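Local atomic coordinates of SeviL (PDB entry 6LF2), a protein that binds the glycans of GM1b and asialo-GM1 as an R-type lectin of beta-trefoil fold from a marine mussel. Residues R22-N26 with M39-W45. Numbering follows the deposited sequence.
With NGA (2-acetamido-2-deoxy-beta-D-galactopyranose), chain D; GAL (beta-D-galactopyranose), chain C.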
ATOM      1  N   ARG B  22      -7.929  -2.254   1.367  1.00  8.55           N
ATOM      2  CA  ARG B  22      -7.231  -3.342   0.695  1.00  8.33           C
ATOM      3  C   ARG B  22      -8.203  -4.477   0.398  1.00  8.16           C
ATOM      4  O   ARG B  22      -8.990  -4.872   1.264  1.00  8.09           O
ATOM      5  CB  ARG B  22      -6.053  -3.846   1.543  1.00  7.56           C
ATOM      6  CG  ARG B  22      -4.764  -3.042   1.351  1.00  8.94           C
ATOM      7  CD  ARG B  22      -4.013  -2.808   2.666  1.00  9.26           C
ATOM      8  NE  ARG B  22      -4.564  -1.659   3.388  1.00 11.82           N
ATOM      9  CZ  ARG B  22      -5.160  -1.716   4.573  1.00  9.45           C
ATOM     10  NH1 ARG B  22      -5.288  -2.869   5.218  1.00  9.27           N
ATOM     11  NH2 ARG B  22      -5.634  -0.602   5.125  1.00 12.67           N
ATOM     12  N   ALA B  23      -8.165  -4.972  -0.841  1.00  8.46           N
ATOM     13  CA  ALA B  23      -8.902  -6.176  -1.198  1.00  8.43           C
ATOM     14  C   ALA B  23      -8.379  -7.354  -0.388  1.00  8.65           C
ATOM     15  O   ALA B  23      -7.177  -7.476  -0.174  1.00  8.26           O
ATOM     16  CB  ALA B  23      -8.733  -6.454  -2.692  1.00  8.98           C
ATOM     17  N   PHE B  24      -9.281  -8.227   0.059  1.00 10.30           N
ATOM     18  CA  PHE B  24      -8.861  -9.405   0.815  1.00 11.03           C
ATOM     19  C   PHE B  24      -9.736 -10.596   0.443  1.00 11.51           C
ATOM     20  O   PHE B  24     -10.861 -10.439  -0.035  1.00 13.48           O
ATOM     21  CB  PHE B  24      -8.914  -9.160   2.335  1.00  9.33           C
ATOM     22  CG  PHE B  24     -10.310  -9.058   2.898  1.00  9.65           C
ATOM     23  CD1 PHE B  24     -10.956  -7.832   2.968  1.00  8.31           C
ATOM     24  CD2 PHE B  24     -10.983 -10.194   3.352  1.00 10.80           C
ATOM     25  CE1 PHE B  24     -12.250  -7.728   3.491  1.00 10.22           C
ATOM     26  CE2 PHE B  24     -12.282 -10.100   3.858  1.00 12.45           C
ATOM     27  CZ  PHE B  24     -12.913  -8.864   3.930  1.00 14.46           C
ATOM     28  N   TYR B  25      -9.203 -11.798   0.678  1.00 11.42           N
ATOM     29  CA  TYR B  25      -9.993 -13.024   0.575  1.00 12.86           C
ATOM     30  C   TYR B  25      -9.596 -13.932   1.730  1.00 10.85           C
ATOM     31  O   TYR B  25      -8.453 -14.395   1.782  1.00 11.48           O
ATOM     32  CB  TYR B  25      -9.791 -13.737  -0.763  1.00 12.95           C
ATOM     33  CG  TYR B  25     -10.548 -15.053  -0.822  1.00 12.12           C
ATOM     34  CD1 TYR B  25     -11.920 -15.078  -0.668  1.00 12.51           C
ATOM     35  CD2 TYR B  25      -9.881 -16.264  -1.009  1.00 14.56           C
ATOM     36  CE1 TYR B  25     -12.629 -16.277  -0.711  1.00 14.14           C
ATOM     37  CE2 TYR B  25     -10.585 -17.469  -1.051  1.00 17.33           C
ATOM     38  CZ  TYR B  25     -11.957 -17.462  -0.896  1.00 16.90           C
ATOM     39  OH  TYR B  25     -12.681 -18.646  -0.933  1.00 17.81           O
ATOM     40  N   ASN B  26     -10.542 -14.186   2.635  1.00 11.35           N
ATOM     41  CA  ASN B  26     -10.354 -15.104   3.758  1.00 12.08           C
ATOM     42  C   ASN B  26     -11.060 -16.418   3.441  1.00 14.67           C
ATOM     43  O   ASN B  26     -12.295 -16.477   3.431  1.00 16.49           O
ATOM     44  CB  ASN B  26     -10.894 -14.504   5.054  1.00 13.47           C
ATOM     45  CG  ASN B  26     -10.433 -15.269   6.284  1.00 17.00           C
ATOM     46  OD1 ASN B  26     -10.959 -16.344   6.600  1.00 15.97           O
ATOM     47  ND2 ASN B  26      -9.444 -14.717   6.991  1.00 14.38           N
ATOM     48  N   MET B  39      -3.548  -4.122   8.489  1.00 10.36           N
ATOM     49  CA  MET B  39      -3.034  -4.961   7.413  1.00  8.71           C
ATOM     50  C   MET B  39      -2.918  -6.402   7.902  1.00 14.23           C
ATOM     51  O   MET B  39      -2.278  -6.677   8.926  1.00 17.04           O
ATOM     52  CB  MET B  39      -1.689  -4.414   6.931  1.00  8.84           C
ATOM     53  CG  MET B  39      -1.788  -2.951   6.469  1.00 11.39           C
ATOM     54  SD  MET B  39      -0.298  -2.264   5.714  1.00  9.70           S
ATOM     55  CE  MET B  39      -0.168  -3.265   4.236  1.00  9.20           C
ATOM     56  N   TYR B  40      -3.583  -7.307   7.199  1.00  9.75           N
ATOM     57  CA  TYR B  40      -3.594  -8.726   7.511  1.00  9.06           C
ATOM     58  C   TYR B  40      -3.052  -9.525   6.336  1.00 13.81           C
ATOM     59  O   TYR B  40      -3.056  -9.067   5.189  1.00 11.00           O
ATOM     60  CB  TYR B  40      -5.004  -9.217   7.804  1.00 11.57           C
ATOM     61  CG  TYR B  40      -5.646  -8.796   9.098  1.00 11.50           C
ATOM     62  CD1 TYR B  40      -5.462  -9.542  10.258  1.00 16.47           C
ATOM     63  CD2 TYR B  40      -6.514  -7.709   9.146  1.00 11.79           C
ATOM     64  CE1 TYR B  40      -6.091  -9.192  11.441  1.00 16.59           C
ATOM     65  CE2 TYR B  40      -7.148  -7.353  10.317  1.00 11.83           C
ATOM     66  CZ  TYR B  40      -6.930  -8.097  11.464  1.00 16.99           C
ATOM     67  OH  TYR B  40      -7.549  -7.748  12.632  1.00 17.10           O
ATOM     68  N   ASP B  41      -2.660 -10.769   6.640  1.00 13.80           N
ATOM     69  CA  ASP B  41      -2.078 -11.665   5.644  1.00 15.59           C
ATOM     70  C   ASP B  41      -3.033 -11.982   4.503  1.00 11.07           C
ATOM     71  O   ASP B  41      -2.580 -12.254   3.382  1.00 13.38           O
ATOM     72  CB  ASP B  41      -1.648 -12.977   6.301  1.00 19.60           C
ATOM     73  CG  ASP B  41      -0.279 -12.895   6.905  1.00 30.23           C
ATOM     74  OD1 ASP B  41       0.334 -11.808   6.823  1.00 29.21           O
ATOM     75  OD2 ASP B  41       0.188 -13.920   7.446  1.00 35.28           O
ATOM     76  N   ASP B  42      -4.341 -11.985   4.758  1.00 10.34           N
ATOM     77  CA  ASP B  42      -5.265 -12.335   3.690  1.00 11.84           C
ATOM     78  C   ASP B  42      -5.494 -11.182   2.715  1.00 12.13           C
ATOM     79  O   ASP B  42      -6.319 -11.305   1.805  1.00 12.01           O
ATOM     80  CB  ASP B  42      -6.591 -12.869   4.260  1.00 10.46           C
ATOM     81  CG  ASP B  42      -7.351 -11.855   5.110  1.00 13.31           C
ATOM     82  OD1 ASP B  42      -6.931 -10.685   5.219  1.00 12.14           O
ATOM     83  OD2 ASP B  42      -8.396 -12.244   5.673  1.00 14.67           O
ATOM     84  N   GLN B  43      -4.760 -10.084   2.869  1.00 11.43           N
ATOM     85  CA  GLN B  43      -4.746  -9.011   1.886  1.00  7.79           C
ATOM     86  C   GLN B  43      -3.600  -9.152   0.894  1.00 10.24           C
ATOM     87  O   GLN B  43      -3.424  -8.274   0.043  1.00 12.32           O
ATOM     88  CB  GLN B  43      -4.660  -7.647   2.606  1.00  7.68           C
ATOM     89  CG  GLN B  43      -5.853  -7.388   3.533  1.00  8.98           C
ATOM     90  CD  GLN B  43      -5.546  -6.346   4.594  1.00 10.40           C
ATOM     91  OE1 GLN B  43      -4.588  -5.579   4.467  1.00 12.47           O
ATOM     92  NE2 GLN B  43      -6.330  -6.339   5.658  1.00 10.56           N
ATOM     93  N   ILE B  44      -2.811 -10.224   0.976  1.00  9.27           N
ATOM     94  CA  ILE B  44      -1.690 -10.442   0.070  1.00 10.69           C
ATOM     95  C   ILE B  44      -2.143 -11.354  -1.059  1.00 13.10           C
ATOM     96  O   ILE B  44      -2.635 -12.465  -0.809  1.00 11.52           O
ATOM     97  CB  ILE B  44      -0.482 -11.043   0.803  1.00 11.25           C
ATOM     98  CG1 ILE B  44      -0.085 -10.117   1.961  1.00 11.32           C
ATOM     99  CG2 ILE B  44       0.679 -11.236  -0.165  1.00 12.05           C
ATOM    100  CD1 ILE B  44       1.108 -10.598   2.766  1.00 16.14           C
ATOM    101  N   TRP B  45      -1.950 -10.895  -2.298  1.00 10.81           N
ATOM    102  CA  TRP B  45      -2.392 -11.608  -3.491  1.00 11.59           C
ATOM    103  C   TRP B  45      -1.210 -12.024  -4.347  1.00 12.37           C
ATOM    104  O   TRP B  45      -0.163 -11.369  -4.355  1.00 11.60           O
ATOM    105  CB  TRP B  45      -3.334 -10.746  -4.355  1.00 12.06           C
ATOM    106  CG  TRP B  45      -4.571 -10.300  -3.644  1.00  9.86           C
ATOM    107  CD1 TRP B  45      -4.670  -9.269  -2.752  1.00 11.81           C
ATOM    108  CD2 TRP B  45      -5.897 -10.852  -3.759  1.00 10.91           C
ATOM    109  NE1 TRP B  45      -5.954  -9.152  -2.305  1.00  9.07           N
ATOM    110  CE2 TRP B  45      -6.734 -10.107  -2.900  1.00 10.93           C
ATOM    111  CE3 TRP B  45      -6.456 -11.906  -4.495  1.00 11.38           C
ATOM    112  CZ2 TRP B  45      -8.096 -10.371  -2.758  1.00 10.58           C
ATOM    113  CZ3 TRP B  45      -7.817 -12.170  -4.349  1.00  9.94           C
ATOM    114  CH2 TRP B  45      -8.621 -11.406  -3.492  1.00 10.11           C
TER
HETATM  115  C1  NGA D   3     -11.275  -8.693   9.595  1.00 13.37           C
HETATM  116  C2  NGA D   3     -11.074 -10.160   9.974  1.00 15.56           C
HETATM  117  C3  NGA D   3      -9.675 -10.636   9.603  1.00 16.88           C
HETATM  118  C4  NGA D   3      -9.349 -10.263   8.157  1.00 13.16           C
HETATM  119  C5  NGA D   3      -9.679  -8.797   7.873  1.00 11.75           C
HETATM  120  C6  NGA D   3      -9.462  -8.435   6.405  1.00  8.87           C
HETATM  121  C7  NGA D   3     -12.344 -11.178  11.789  1.00 21.07           C
HETATM  122  C8  NGA D   3     -12.315 -11.640  13.217  1.00 21.97           C
HETATM  123  N2  NGA D   3     -11.354 -10.376  11.386  1.00 19.99           N
HETATM  124  O3  NGA D   3      -9.649 -12.045   9.711  1.00 18.77           O
HETATM  125  O4  NGA D   3     -10.093 -11.089   7.279  1.00 14.21           O
HETATM  126  O5  NGA D   3     -11.026  -8.558   8.205  1.00 14.66           O
HETATM  127  O6  NGA D   3      -8.097  -8.433   6.076  1.00 10.12           O
HETATM  128  O7  NGA D   3     -13.260 -11.535  11.048  1.00 19.87           O
HETATM  129  C1  GAL C   4      -8.389 -12.585  10.138  1.00 16.42           C
HETATM  130  C2  GAL C   4      -8.688 -13.957  10.778  1.00 20.41           C
HETATM  131  C3  GAL C   4      -7.402 -14.690  11.158  1.00 16.02           C
HETATM  132  C4  GAL C   4      -6.506 -14.826   9.904  1.00 14.74           C
HETATM  133  C5  GAL C   4      -6.286 -13.407   9.351  1.00 17.97           C
HETATM  134  C6  GAL C   4      -5.512 -13.327   8.060  1.00 14.17           C
HETATM  135  O2  GAL C   4      -9.495 -13.831  11.952  1.00 21.21           O
HETATM  136  O3  GAL C   4      -7.683 -15.989  11.685  1.00 24.90           O
HETATM  137  O4  GAL C   4      -7.106 -15.681   8.893  1.00 18.94           O
HETATM  138  O5  GAL C   4      -7.536 -12.761   9.066  1.00 18.51           O
HETATM  139  O6  GAL C   4      -4.166 -13.625   8.270  1.00 26.20           O
HETATM  140  O   HOH W   1      -4.687  -6.146  -0.689  1.00  9.35           O
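The glycan pocket of this R-type lectin is built where strand 22-26 meets the 3-10 turn 41-43, and the N-acetylgalactosamine (NGA) sits between two aromatic rings. Phe24 lies under its C6 (CG to C6 3.7 Å), while the Tyr40 ring presents a face to C4. Asp42 accepts hydrogen bonds from both sugar hydroxyls, NGA O6 to OD1 at 2.7 Å and NGA O4 to OD2 at 2.6 Å, and Gln43 NE2 donates to NGA O6 at 2.8 Å. Asn26 ND2 holds the carboxylate, 3.0 Å from Asp42 OD2, and the same Asn26 ND2 donates to GAL O4 at 3.2 Å. Behind the sugar one backbone hydrogen bond joins the segments, Tyr25 N to Asp42 O (3.1 Å), and the Trp45 side chain adds another, its NE1 donating to Ala23 O (3.0 Å). Arg22 NH1, 2.9 Å from Gln43 OE1, fixes the amide so that NE2 faces the ligand. Arg29 adds another hydrogen bond to NGA. Strand 22-26 pairs with strand 31-35, whose Phe35 touches both Phe24 and Gln43, and Trp45, opening strand 45-50, packs inward against Ile14 of strand 6-16 and Ile58 of strand 56-60.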